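Local coordinates for Plm1 (Streptomyces sp. HK803, PDB 4HXY), which provides the NADPH-binding ketoreductase domain of the first phoslactomycin synthase module, which probably reduces the keto group of a polyketide intermediate, at residues L191-T196 and L217-Q222; V248-R253 and M297-E302; P269-V274 and D313-V318. One frame throughout, in Å; residues are numbered along the deposited sequence. Where two conformers were deposited one is given.

Contact 1: L191-T196 and L217-Q222; sequences LITGGT and LLLSRQ. With NDP (NADPH dihydro-nicotinamide-adenine-dinucleotide phosphate), chain C.
Strands 189-193 and 215-220, with helix 198-210 between them, form a beta-alpha-beta unit of the NADPH-binding Rossmann fold. Their segments run parallel, the axes 4.8 Å apart at closest. I192 reaches across with both backbone polar groups: its N-H meets L217 O nearly along the C=O axis, and its O accepts from L219 N, which sits above the carbonyl plane. L219 shares a face with L191 and L217. L219 CB, fixed by the backbone, lies 4.0 Å from L191 CD1; with CG anti to the backbone N (chi1 -177°), CD2 reaches the adenine, 3.8 Å from C2A of NADPH. L191 CG is also anti to its N, bringing CD1 close to L217 CB too. L218 occupies the other face alongside I192, pointing the same way, and its CB leans on the bare backbone of G195. Past the turn from I192 to G195, T196 OG1 hydrogen-bonds S220 OG at the end of the other strand (2.8 Å). R221 and Q222 then grip all three terminal oxygens of the 2'-phosphate with five bonds, consistent with use of NADPH. R221 NE gives the straightest, 2.7 Å from O3X at 167°, while the guanidinium lays one face over N7A.

Contact 2: V248-R253 and M297-E302; sequences VDVTDR and MAAKVE. With NDP (NADPH dihydro-nicotinamide-adenine-dinucleotide phosphate), chain C.
V250 and T251 both point their CB toward helix 290-310; each presents one methyl to the helix, and the two share A299. V250 CG1 sits in the crowded position between backbone N and carbonyl carbon (chi1 72°), so that this one methyl touches both the carbonyl oxygen and the CB of A299: 3.6 Å to A299 O and 4.1 Å to A299 CB. T251 has its branches divided by role. CG2, anti to its own carbonyl carbon, lies 3.4 Å from A298 O and also meets A299 CA and E302 CB, whereas OG1 turns back to its own loop and donates to D249 OD1. The contact is thus methyls against helix carbonyls and CB atoms, with 166 Å² buried in all; the carboxylate of E302 leads away to a salt bridge with R106.

D249 OD1 organises the loop. It accepts from T251 N in an Asx turn and from T251 OG1, both from above the carboxylate plane, and from N6A of NADPH at 3.0 Å, so three donors hold it. D249 O receives D252 N in a type I turn, and V250 N points at N1A of NADPH almost perfectly straight (178°).

The helix adds two more contacts to NADPH. A299 CB, 3.5 Å from N7A of NADPH, lies on the opposite face of the purine from the R221 guanidinium, and V250 CG1 sits on the same side as A299. One residue on, K300 bends at chi3 and chi4 so that NZ bridges both nicotinamide-ribose hydroxyls, 2.9 Å from O3D, with N339 OD1 as a further partner. An Asp side chain on the adenine amino group and the following backbone N-H on N1A are the adenine-recognition arrangement of short-chain dehydrogenases, placed just after the third strand of their Rossmann fold.

Contact 3: P269-V274 and D313-V318; sequences PVRTVV and DLDDFV
A salt bridge joins R271 NH2 to D315 OD1 at 2.9 Å, although as a hydrogen bond it is weak: its N-H...O angle is only 123°, and the guanidinium and carboxylate planes stand 84° apart. The R271 chain, folded at chi2 and chi3, also brings NH1 to D313 O in a second weak bond, and D315 N lies over one guanidinium face, offset toward its rim. R271 is modelled in two conformers, in keeping with so loosely directed a grip.

The backbone bonds are better formed. D315 N donates to R271 O in the carbonyl plane at 2.8 Å. Farther along the parallel strands, V273 uses both its polar atoms: N to D316 O at 3.1 Å, and O receiving V318 N in plane at 2.8 Å. Two waters bracket T272 OG1, which gives its proton to one and accepts from the other; these waters in turn donate to D315 OD2 and D316 OD2, the second water lying 2.6 Å from D316 OD2. D316 OD1 has its own partner, a salt bridge to R355.

Packing follows the alternation of faces. T272 lies alongside D316, pointing the same way, and V274 pairs likewise with V318, CG2 to CB 4.2 Å. On the other face V273 CB is near F317 CD1. L314 spreads its two methyls: the side chain crosses V273 obliquely, CD1 3.8 Å from V273 CG2, and CD2 lies beside V270 CG1.

Strand 270-275 is held between strand 316-322 and strand 189-193 in the parallel Rossmann sheet, T272 and V274 making backbone hydrogen bonds with L191 of the latter. L307 of helix 290-310 covers V273 and F317, R349 of helix 333-351 makes a cation-pi contact with F317, and I399 of helix 388-400 packs on D316 and V318.

Contacts 1 and 3 are buried strand pairings of the same parallel sheet: strand 189-193 of contact 1 adjoins strand 270-275 of contact 3, with backbone bonds T193 N to V274 O and L191 N to T272 O. Contact 2 is partly buried and joins a loop to a helix, by methyl packing rather than backbone pairing. It touches contact 1 where V248 N meets S220 O, and both line NADPH. Contact 1 takes the 2'-phosphate and packs on the adenine; contact 2 hydrogen-bonds the adenine and the nicotinamide ribose. Contact 3 holds no NADPH and carries its charges and waters at the strand starts. Helix 290-310, on which contact 2 partly lies, connects the strands of contact 3.

Contact 1: L191-T196 and L217-Q222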
loop_
_atom_site.group_PDB
_atom_site.type_symbol
_atom_site.label_atom_id
_atom_site.label_comp_id
_atom_site.label_asym_id
_atom_site.label_seq_id
_atom_site.Cartn_x
_atom_site.Cartn_y
_atom_site.Cartn_z
ATOM N N LEU A 191 7.112 -4.357 -20.277
ATOM C CA LEU A 191 5.708 -4.713 -20.082
ATOM C C LEU A 191 5.072 -3.702 -19.130
ATOM O O LEU A 191 5.501 -3.569 -17.998
ATOM C CB LEU A 191 5.595 -6.132 -19.528
ATOM C CG LEU A 191 4.199 -6.628 -19.148
ATOM C CD1 LEU A 191 3.339 -6.705 -20.413
ATOM C CD2 LEU A 191 4.300 -7.980 -18.433
ATOM N N ILE A 192 4.043 -3.010 -19.596
ATOM C CA ILE A 192 3.374 -2.005 -18.797
ATOM C C ILE A 192 1.936 -2.469 -18.561
ATOM O O ILE A 192 1.109 -2.451 -19.472
ATOM C CB ILE A 192 3.420 -0.614 -19.458
ATOM C CG1 ILE A 192 4.867 -0.193 -19.768
ATOM C CG2 ILE A 192 2.717 0.416 -18.562
ATOM C CD1 ILE A 192 5.003 1.090 -20.607
ATOM N N THR A 193 1.649 -2.933 -17.352
ATOM C CA THR A 193 0.286 -3.381 -17.048
ATOM C C THR A 193 -0.533 -2.125 -16.770
ATOM O O THR A 193 -0.014 -1.128 -16.272
ATOM C CB THR A 193 0.223 -4.367 -15.857
ATOM O OG1 THR A 193 0.440 -3.628 -14.646
ATOM C CG2 THR A 193 1.246 -5.545 -16.023
ATOM N N GLY A 194 -1.821 -2.149 -17.119
ATOM C CA GLY A 194 -2.596 -0.929 -17.193
ATOM C C GLY A 194 -2.053 0.050 -18.232
ATOM O O GLY A 194 -2.231 1.251 -18.101
ATOM N N GLY A 195 -1.386 -0.478 -19.253
ATOM C CA GLY A 195 -0.588 0.330 -20.183
ATOM C C GLY A 195 -1.405 1.235 -21.097
ATOM O O GLY A 195 -0.886 2.216 -21.591
ATOM N N THR A 196 -2.687 0.922 -21.285
ATOM C CA THR A 196 -3.581 1.768 -22.088
ATOM C C THR A 196 -4.352 2.767 -21.221
ATOM O O THR A 196 -5.107 3.593 -21.738
ATOM C CB THR A 196 -4.581 0.923 -22.867
ATOM O OG1 THR A 196 -5.217 -0.008 -21.980
ATOM C CG2 THR A 196 -3.883 0.133 -24.012
ATOM N N LEU A 217 5.131 -3.340 -24.571
ATOM C CA LEU A 217 3.867 -4.072 -24.518
ATOM C C LEU A 217 2.949 -3.416 -23.486
ATOM O O LEU A 217 3.313 -3.283 -22.306
ATOM C CB LEU A 217 4.101 -5.525 -24.151
ATOM C CG LEU A 217 4.878 -6.426 -25.127
ATOM C CD1 LEU A 217 4.586 -7.862 -24.779
ATOM C CD2 LEU A 217 4.484 -6.166 -26.567
ATOM N N LEU A 218 1.768 -3.012 -23.949
ATOM C CA LEU A 218 0.770 -2.361 -23.106
ATOM C C LEU A 218 -0.287 -3.409 -22.804
ATOM O O LEU A 218 -0.939 -3.935 -23.719
ATOM C CB LEU A 218 0.141 -1.177 -23.808
ATOM C CG LEU A 218 1.056 -0.104 -24.379
ATOM C CD1 LEU A 218 0.182 0.968 -24.988
ATOM C CD2 LEU A 218 2.018 0.495 -23.332
ATOM N N LEU A 219 -0.424 -3.762 -21.537
ATOM C CA LEU A 219 -1.333 -4.850 -21.136
ATOM C C LEU A 219 -2.515 -4.306 -20.342
ATOM O O LEU A 219 -2.344 -3.547 -19.387
ATOM C CB LEU A 219 -0.565 -5.870 -20.289
ATOM C CG LEU A 219 -1.305 -7.126 -19.824
ATOM C CD1 LEU A 219 -0.340 -8.293 -19.642
ATOM C CD2 LEU A 219 -2.032 -6.840 -18.510
ATOM N N SER A 220 -3.718 -4.719 -20.736
ATOM C CA SER A 220 -4.951 -4.314 -20.041
ATOM C C SER A 220 -6.018 -5.287 -20.491
ATOM O O SER A 220 -5.794 -6.038 -21.434
ATOM C CB SER A 220 -5.323 -2.886 -20.345
ATOM O OG SER A 220 -5.722 -2.707 -21.705
ATOM N N ARG A 221 -7.160 -5.330 -19.813
ATOM C CA ARG A 221 -8.212 -6.248 -20.256
ATOM C C ARG A 221 -8.752 -5.854 -21.630
ATOM O O ARG A 221 -9.132 -6.721 -22.416
ATOM C CB ARG A 221 -9.339 -6.314 -19.250
ATOM C CG ARG A 221 -8.927 -6.966 -17.948
ATOM C CD ARG A 221 -9.859 -6.640 -16.801
ATOM N NE ARG A 221 -10.014 -5.218 -16.572
ATOM C CZ ARG A 221 -10.801 -4.711 -15.623
ATOM N NH1 ARG A 221 -11.473 -5.525 -14.814
ATOM N NH2 ARG A 221 -10.933 -3.406 -15.490
ATOM N N GLN A 222 -8.779 -4.568 -21.918
ATOM C CA GLN A 222 -9.295 -4.085 -23.199
ATOM C C GLN A 222 -8.272 -4.197 -24.311
ATOM O O GLN A 222 -8.642 -4.391 -25.472
ATOM C CB GLN A 222 -9.779 -2.660 -23.095
ATOM C CG GLN A 222 -11.094 -2.531 -22.346
ATOM C CD GLN A 222 -11.447 -1.109 -22.084
ATOM O OE1 GLN A 222 -12.214 -0.492 -22.832
ATOM N NE2 GLN A 222 -10.839 -0.538 -21.039
HETATM P PA NDP C . -6.611 4.101 -15.167
HETATM O O1A NDP C . -6.581 5.088 -16.285
HETATM O O2A NDP C . -7.939 3.562 -14.727
HETATM O O5B NDP C . -5.668 2.867 -15.535
HETATM C C5B NDP C . -5.832 1.625 -14.883
HETATM C C4B NDP C . -5.520 0.535 -15.866
HETATM O O4B NDP C . -5.618 -0.730 -15.244
HETATM C C3B NDP C . -6.483 0.491 -17.028
HETATM O O3B NDP C . -5.701 0.425 -18.237
HETATM C C2B NDP C . -7.280 -0.780 -16.838
HETATM O O2B NDP C . -7.627 -1.194 -18.143
HETATM C C1B NDP C . -6.242 -1.640 -16.124
HETATM N N9A NDP C . -6.744 -2.805 -15.406
HETATM C C8A NDP C . -7.666 -2.846 -14.382
HETATM N N7A NDP C . -7.859 -4.133 -14.021
HETATM C C5A NDP C . -7.043 -4.923 -14.792
HETATM C C6A NDP C . -6.811 -6.287 -14.855
HETATM N N6A NDP C . -7.409 -7.187 -14.081
HETATM N N1A NDP C . -5.907 -6.751 -15.795
HETATM C C2A NDP C . -5.222 -5.872 -16.625
HETATM N N3A NDP C . -5.447 -4.520 -16.576
HETATM C C4A NDP C . -6.344 -4.072 -15.657
HETATM O O3 NDP C . -5.913 4.703 -13.847
HETATM P PN NDP C . -4.583 5.560 -13.741
HETATM O O1N NDP C . -4.951 6.819 -13.054
HETATM O O2N NDP C . -3.811 5.636 -14.997
HETATM O O5D NDP C . -3.755 4.790 -12.612
HETATM C C5D NDP C . -2.941 3.687 -12.915
HETATM C C4D NDP C . -2.267 3.225 -11.634
HETATM O O4D NDP C . -1.685 4.324 -10.954
HETATM C C3D NDP C . -3.247 2.601 -10.669
HETATM O O3D NDP C . -2.715 1.407 -10.179
HETATM C C2D NDP C . -3.377 3.603 -9.541
HETATM O O2D NDP C . -3.685 3.008 -8.297
HETATM C C1D NDP C . -2.036 4.306 -9.586
HETATM N N1N NDP C . -2.122 5.689 -9.096
HETATM C C2N NDP C . -2.749 6.654 -9.832
HETATM C C3N NDP C . -2.988 7.933 -9.328
HETATM C C7N NDP C . -3.598 8.997 -10.154
HETATM O O7N NDP C . -3.574 10.263 -9.612
HETATM N N7N NDP C . -4.188 8.811 -11.325
HETATM C C4N NDP C . -2.253 8.344 -8.080
HETATM C C5N NDP C . -1.587 7.219 -7.361
HETATM C C6N NDP C . -1.527 5.955 -7.899
HETATM P P2B NDP C . -8.744 -2.298 -18.448
HETATM O O1X NDP C . -8.888 -2.277 -19.953
HETATM O O2X NDP C . -10.064 -1.944 -17.749
HETATM O O3X NDP C . -8.315 -3.612 -17.940
#

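Contact 2: V248-R253 and M297-E302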
loop_
_atom_site.group_PDB
_atom_site.type_symbol
_atom_site.label_atom_id
_atom_site.label_comp_id
_atom_site.label_asym_id
_atom_site.label_seq_id
_atom_site.Cartn_x
_atom_site.Cartn_y
_atom_site.Cartn_z
ATOM N N VAL A 248 -5.229 -8.799 -21.941
ATOM C CA VAL A 248 -4.906 -9.835 -20.967
ATOM C C VAL A 248 -5.293 -9.347 -19.571
ATOM O O VAL A 248 -5.052 -8.211 -19.226
ATOM C CB VAL A 248 -3.388 -10.232 -20.984
ATOM C CG1 VAL A 248 -3.036 -11.214 -19.880
ATOM C CG2 VAL A 248 -2.987 -10.854 -22.329
ATOM N N ASP A 249 -5.974 -10.208 -18.828
ATOM C CA ASP A 249 -6.216 -9.988 -17.398
ATOM C C ASP A 249 -4.933 -10.328 -16.618
ATOM O O ASP A 249 -4.461 -11.457 -16.632
ATOM C CB ASP A 249 -7.371 -10.901 -16.985
ATOM C CG ASP A 249 -7.825 -10.704 -15.548
ATOM O OD1 ASP A 249 -7.106 -10.092 -14.755
ATOM O OD2 ASP A 249 -8.935 -11.193 -15.236
ATOM N N VAL A 250 -4.402 -9.337 -15.903
ATOM C CA VAL A 250 -3.128 -9.462 -15.188
ATOM C C VAL A 250 -3.185 -10.494 -14.055
ATOM O O VAL A 250 -2.144 -10.921 -13.557
ATOM C CB VAL A 250 -2.637 -8.074 -14.673
ATOM C CG1 VAL A 250 -3.497 -7.591 -13.489
ATOM C CG2 VAL A 250 -1.141 -8.113 -14.332
ATOM N N THR A 251 -4.392 -10.898 -13.656
ATOM C CA THR A 251 -4.582 -11.922 -12.635
ATOM C C THR A 251 -4.735 -13.335 -13.221
ATOM O O THR A 251 -4.793 -14.309 -12.462
ATOM C CB THR A 251 -5.822 -11.642 -11.733
ATOM O OG1 THR A 251 -7.044 -11.853 -12.460
ATOM C CG2 THR A 251 -5.805 -10.203 -11.176
ATOM N N ASP A 252 -4.782 -13.449 -14.549
ATOM C CA ASP A 252 -5.010 -14.734 -15.219
ATOM C C ASP A 252 -3.686 -15.457 -15.463
ATOM O O ASP A 252 -2.910 -15.104 -16.358
ATOM C CB ASP A 252 -5.773 -14.510 -16.531
ATOM C CG ASP A 252 -6.140 -15.799 -17.244
ATOM O OD1 ASP A 252 -5.357 -16.759 -17.254
ATOM O OD2 ASP A 252 -7.231 -15.837 -17.827
ATOM N N ARG A 253 -3.436 -16.466 -14.646
ATOM C CA ARG A 253 -2.167 -17.178 -14.672
ATOM C C ARG A 253 -1.870 -17.810 -16.034
ATOM O O ARG A 253 -0.742 -17.732 -16.526
ATOM C CB ARG A 253 -2.144 -18.255 -13.601
ATOM C CG ARG A 253 -0.850 -19.063 -13.560
ATOM C CD ARG A 253 -0.912 -20.107 -12.463
ATOM N NE ARG A 253 -0.785 -19.470 -11.154
ATOM C CZ ARG A 253 0.372 -19.184 -10.570
ATOM N NH1 ARG A 253 1.518 -19.507 -11.156
ATOM N NH2 ARG A 253 0.382 -18.592 -9.387
ATOM N N MET A 297 -8.895 -5.336 -4.735
ATOM C CA MET A 297 -7.459 -5.608 -4.562
ATOM C C MET A 297 -6.887 -6.499 -5.686
ATOM O O MET A 297 -5.673 -6.653 -5.794
ATOM C CB MET A 297 -7.200 -6.257 -3.183
ATOM C CG MET A 297 -7.550 -5.381 -1.998
ATOM S SD MET A 297 -7.447 -6.164 -0.392
ATOM C CE MET A 297 -5.645 -6.388 -0.228
ATOM N N ALA A 298 -7.746 -7.085 -6.523
ATOM C CA ALA A 298 -7.319 -8.196 -7.390
ATOM C C ALA A 298 -6.225 -7.803 -8.390
ATOM O O ALA A 298 -5.131 -8.390 -8.386
ATOM C CB ALA A 298 -8.498 -8.722 -8.133
ATOM N N ALA A 299 -6.537 -6.869 -9.292
ATOM C CA ALA A 299 -5.550 -6.472 -10.323
ATOM C C ALA A 299 -4.254 -5.977 -9.689
ATOM O O ALA A 299 -3.149 -6.329 -10.112
ATOM C CB ALA A 299 -6.111 -5.427 -11.274
ATOM N N LYS A 300 -4.384 -5.145 -8.670
ATOM C CA LYS A 300 -3.216 -4.519 -8.064
ATOM C C LYS A 300 -2.361 -5.563 -7.343
ATOM O O LYS A 300 -1.187 -5.744 -7.668
ATOM C CB LYS A 300 -3.669 -3.378 -7.140
ATOM C CG LYS A 300 -2.542 -2.546 -6.606
ATOM C CD LYS A 300 -3.064 -1.260 -5.919
ATOM C CE LYS A 300 -3.383 -0.114 -6.912
ATOM N NZ LYS A 300 -2.172 0.502 -7.504
ATOM N N VAL A 301 -2.965 -6.307 -6.415
ATOM C CA VAL A 301 -2.220 -7.237 -5.550
ATOM C C VAL A 301 -1.963 -8.596 -6.206
ATOM O O VAL A 301 -0.822 -9.074 -6.259
ATOM C CB VAL A 301 -2.891 -7.436 -4.207
ATOM C CG1 VAL A 301 -2.049 -8.352 -3.324
ATOM C CG2 VAL A 301 -3.093 -6.088 -3.503
ATOM N N GLU A 302 -3.022 -9.254 -6.657
ATOM C CA GLU A 302 -2.856 -10.567 -7.262
ATOM C C GLU A 302 -2.059 -10.458 -8.580
ATOM O O GLU A 302 -1.234 -11.333 -8.866
ATOM C CB GLU A 302 -4.211 -11.271 -7.434
ATOM C CG GLU A 302 -4.999 -11.433 -6.102
ATOM C CD GLU A 302 -4.195 -12.074 -4.954
ATOM O OE1 GLU A 302 -3.476 -13.077 -5.195
ATOM O OE2 GLU A 302 -4.274 -11.565 -3.803
HETATM P PA NDP C . -6.611 4.101 -15.167
HETATM O O1A NDP C . -6.581 5.088 -16.285
HETATM O O2A NDP C . -7.939 3.562 -14.727
HETATM O O5B NDP C . -5.668 2.867 -15.535
HETATM C C5B NDP C . -5.832 1.625 -14.883
HETATM C C4B NDP C . -5.520 0.535 -15.866
HETATM O O4B NDP C . -5.618 -0.730 -15.244
HETATM C C3B NDP C . -6.483 0.491 -17.028
HETATM O O3B NDP C . -5.701 0.425 -18.237
HETATM C C2B NDP C . -7.280 -0.780 -16.838
HETATM O O2B NDP C . -7.627 -1.194 -18.143
HETATM C C1B NDP C . -6.242 -1.640 -16.124
HETATM N N9A NDP C . -6.744 -2.805 -15.406
HETATM C C8A NDP C . -7.666 -2.846 -14.382
HETATM N N7A NDP C . -7.859 -4.133 -14.021
HETATM C C5A NDP C . -7.043 -4.923 -14.792
HETATM C C6A NDP C . -6.811 -6.287 -14.855
HETATM N N6A NDP C . -7.409 -7.187 -14.081
HETATM N N1A NDP C . -5.907 -6.751 -15.795
HETATM C C2A NDP C . -5.222 -5.872 -16.625
HETATM N N3A NDP C . -5.447 -4.520 -16.576
HETATM C C4A NDP C . -6.344 -4.072 -15.657
HETATM O O3 NDP C . -5.913 4.703 -13.847
HETATM P PN NDP C . -4.583 5.560 -13.741
HETATM O O1N NDP C . -4.951 6.819 -13.054
HETATM O O2N NDP C . -3.811 5.636 -14.997
HETATM O O5D NDP C . -3.755 4.790 -12.612
HETATM C C5D NDP C . -2.941 3.687 -12.915
HETATM C C4D NDP C . -2.267 3.225 -11.634
HETATM O O4D NDP C . -1.685 4.324 -10.954
HETATM C C3D NDP C . -3.247 2.601 -10.669
HETATM O O3D NDP C . -2.715 1.407 -10.179
HETATM C C2D NDP C . -3.377 3.603 -9.541
HETATM O O2D NDP C . -3.685 3.008 -8.297
HETATM C C1D NDP C . -2.036 4.306 -9.586
HETATM N N1N NDP C . -2.122 5.689 -9.096
HETATM C C2N NDP C . -2.749 6.654 -9.832
HETATM C C3N NDP C . -2.988 7.933 -9.328
HETATM C C7N NDP C . -3.598 8.997 -10.154
HETATM O O7N NDP C . -3.574 10.263 -9.612
HETATM N N7N NDP C . -4.188 8.811 -11.325
HETATM C C4N NDP C . -2.253 8.344 -8.080
HETATM C C5N NDP C . -1.587 7.219 -7.361
HETATM C C6N NDP C . -1.527 5.955 -7.899
HETATM P P2B NDP C . -8.744 -2.298 -18.448
HETATM O O1X NDP C . -8.888 -2.277 -19.953
HETATM O O2X NDP C . -10.064 -1.944 -17.749
HETATM O O3X NDP C . -8.315 -3.612 -17.940
#

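Contact 3: P269-V274 and D313-V318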
loop_
_atom_site.group_PDB
_atom_site.type_symbol
_atom_site.label_atom_id
_atom_site.label_comp_id
_atom_site.label_asym_id
_atom_site.label_seq_id
_atom_site.Cartn_x
_atom_site.Cartn_y
_atom_site.Cartn_z
ATOM N N PRO A 269 12.652 -11.723 -24.123
ATOM C CA PRO A 269 12.027 -11.892 -22.803
ATOM C C PRO A 269 11.731 -10.549 -22.124
ATOM O O PRO A 269 12.454 -9.581 -22.340
ATOM C CB PRO A 269 13.082 -12.680 -22.021
ATOM C CG PRO A 269 14.369 -12.332 -22.678
ATOM C CD PRO A 269 14.051 -12.195 -24.122
ATOM N N VAL A 270 10.649 -10.498 -21.343
ATOM C CA VAL A 270 10.334 -9.335 -20.515
ATOM C C VAL A 270 11.532 -9.059 -19.634
ATOM O O VAL A 270 12.007 -9.967 -18.946
ATOM C CB VAL A 270 9.064 -9.559 -19.633
ATOM C CG1 VAL A 270 8.853 -8.372 -18.657
ATOM C CG2 VAL A 270 7.844 -9.783 -20.511
ATOM N N ARG A 271 12.028 -7.818 -19.695
ATOM C CA ARG A 271 13.145 -7.347 -18.862
ATOM C C ARG A 271 12.743 -6.282 -17.843
ATOM O O ARG A 271 13.406 -6.136 -16.832
ATOM C CB ARG A 271 14.286 -6.800 -19.740
ATOM C CG ARG A 271 14.837 -7.805 -20.766
ATOM C CD ARG A 271 15.315 -9.077 -20.098
ATOM N NE ARG A 271 16.373 -8.793 -19.120
ATOM C CZ ARG A 271 16.524 -9.411 -17.950
ATOM N NH1 ARG A 271 15.680 -10.363 -17.555
ATOM N NH2 ARG A 271 17.526 -9.059 -17.157
ATOM N N THR A 272 11.663 -5.547 -18.111
ATOM C CA THR A 272 11.160 -4.514 -17.195
ATOM C C THR A 272 9.656 -4.664 -17.088
ATOM O O THR A 272 8.966 -4.907 -18.089
ATOM C CB THR A 272 11.519 -3.086 -17.664
ATOM O OG1 THR A 272 12.926 -2.865 -17.515
ATOM C CG2 THR A 272 10.750 -2.001 -16.870
ATOM N N VAL A 273 9.160 -4.541 -15.863
ATOM C CA VAL A 273 7.733 -4.454 -15.614
ATOM C C VAL A 273 7.417 -3.134 -14.937
ATOM O O VAL A 273 8.062 -2.764 -13.959
ATOM C CB VAL A 273 7.270 -5.571 -14.693
ATOM C CG1 VAL A 273 5.829 -5.308 -14.255
ATOM C CG2 VAL A 273 7.402 -6.922 -15.393
ATOM N N VAL A 274 6.407 -2.439 -15.448
ATOM C CA VAL A 274 5.810 -1.314 -14.744
ATOM C C VAL A 274 4.360 -1.713 -14.502
ATOM O O VAL A 274 3.617 -1.953 -15.448
ATOM C CB VAL A 274 5.854 -0.012 -15.541
ATOM C CG1 VAL A 274 5.160 1.110 -14.732
ATOM C CG2 VAL A 274 7.299 0.360 -15.842
ATOM N N ASP A 313 13.690 -12.797 -12.950
ATOM C CA ASP A 313 14.897 -12.181 -13.488
ATOM C C ASP A 313 14.496 -10.950 -14.304
ATOM O O ASP A 313 14.122 -11.068 -15.472
ATOM C CB ASP A 313 15.651 -13.184 -14.383
ATOM C CG ASP A 313 15.930 -14.510 -13.684
ATOM O OD1 ASP A 313 16.307 -14.475 -12.492
ATOM O OD2 ASP A 313 15.754 -15.588 -14.315
ATOM N N LEU A 314 14.499 -9.785 -13.675
ATOM C CA LEU A 314 14.172 -8.529 -14.364
ATOM C C LEU A 314 15.210 -7.479 -14.036
ATOM O O LEU A 314 15.786 -7.489 -12.937
ATOM C CB LEU A 314 12.816 -7.987 -13.916
ATOM C CG LEU A 314 11.596 -8.851 -14.203
ATOM C CD1 LEU A 314 10.365 -8.324 -13.442
ATOM C CD2 LEU A 314 11.361 -8.898 -15.710
ATOM N N ASP A 315 15.416 -6.562 -14.976
ATOM C CA ASP A 315 16.224 -5.367 -14.775
ATOM C C ASP A 315 15.544 -4.405 -13.796
ATOM O O ASP A 315 16.224 -3.689 -13.046
ATOM C CB ASP A 315 16.436 -4.611 -16.098
ATOM C CG ASP A 315 17.307 -5.379 -17.105
ATOM O OD1 ASP A 315 18.068 -6.258 -16.682
ATOM O OD2 ASP A 315 17.234 -5.074 -18.317
ATOM N N ASP A 316 14.212 -4.336 -13.885
ATOM C CA ASP A 316 13.397 -3.453 -13.065
ATOM C C ASP A 316 11.994 -4.003 -12.876
ATOM O O ASP A 316 11.431 -4.620 -13.783
ATOM C CB ASP A 316 13.325 -2.052 -13.689
ATOM C CG ASP A 316 14.540 -1.233 -13.376
ATOM O OD1 ASP A 316 14.845 -1.054 -12.168
ATOM O OD2 ASP A 316 15.207 -0.793 -14.343
ATOM N N PHE A 317 11.453 -3.766 -11.692
ATOM C CA PHE A 317 10.106 -4.186 -11.316
ATOM C C PHE A 317 9.519 -3.016 -10.550
ATOM O O PHE A 317 9.878 -2.799 -9.383
ATOM C CB PHE A 317 10.223 -5.439 -10.445
ATOM C CG PHE A 317 8.919 -6.077 -10.052
ATOM C CD1 PHE A 317 8.325 -7.027 -10.850
ATOM C CD2 PHE A 317 8.358 -5.814 -8.825
ATOM C CE1 PHE A 317 7.144 -7.662 -10.467
ATOM C CE2 PHE A 317 7.176 -6.456 -8.427
ATOM C CZ PHE A 317 6.564 -7.362 -9.264
ATOM N N VAL A 318 8.654 -2.261 -11.229
ATOM C CA VAL A 318 8.218 -0.948 -10.780
ATOM C C VAL A 318 6.734 -1.017 -10.476
ATOM O O VAL A 318 5.921 -1.281 -11.359
ATOM C CB VAL A 318 8.484 0.136 -11.832
ATOM C CG1 VAL A 318 8.101 1.533 -11.310
ATOM C CG2 VAL A 318 9.976 0.122 -12.228
HETATM O O HOH W 1 12.460 -12.451 -18.024
HETATM O O HOH W 2 14.793 -3.589 -19.238
HETATM O O HOH W 3 14.951 -1.255 -16.906
#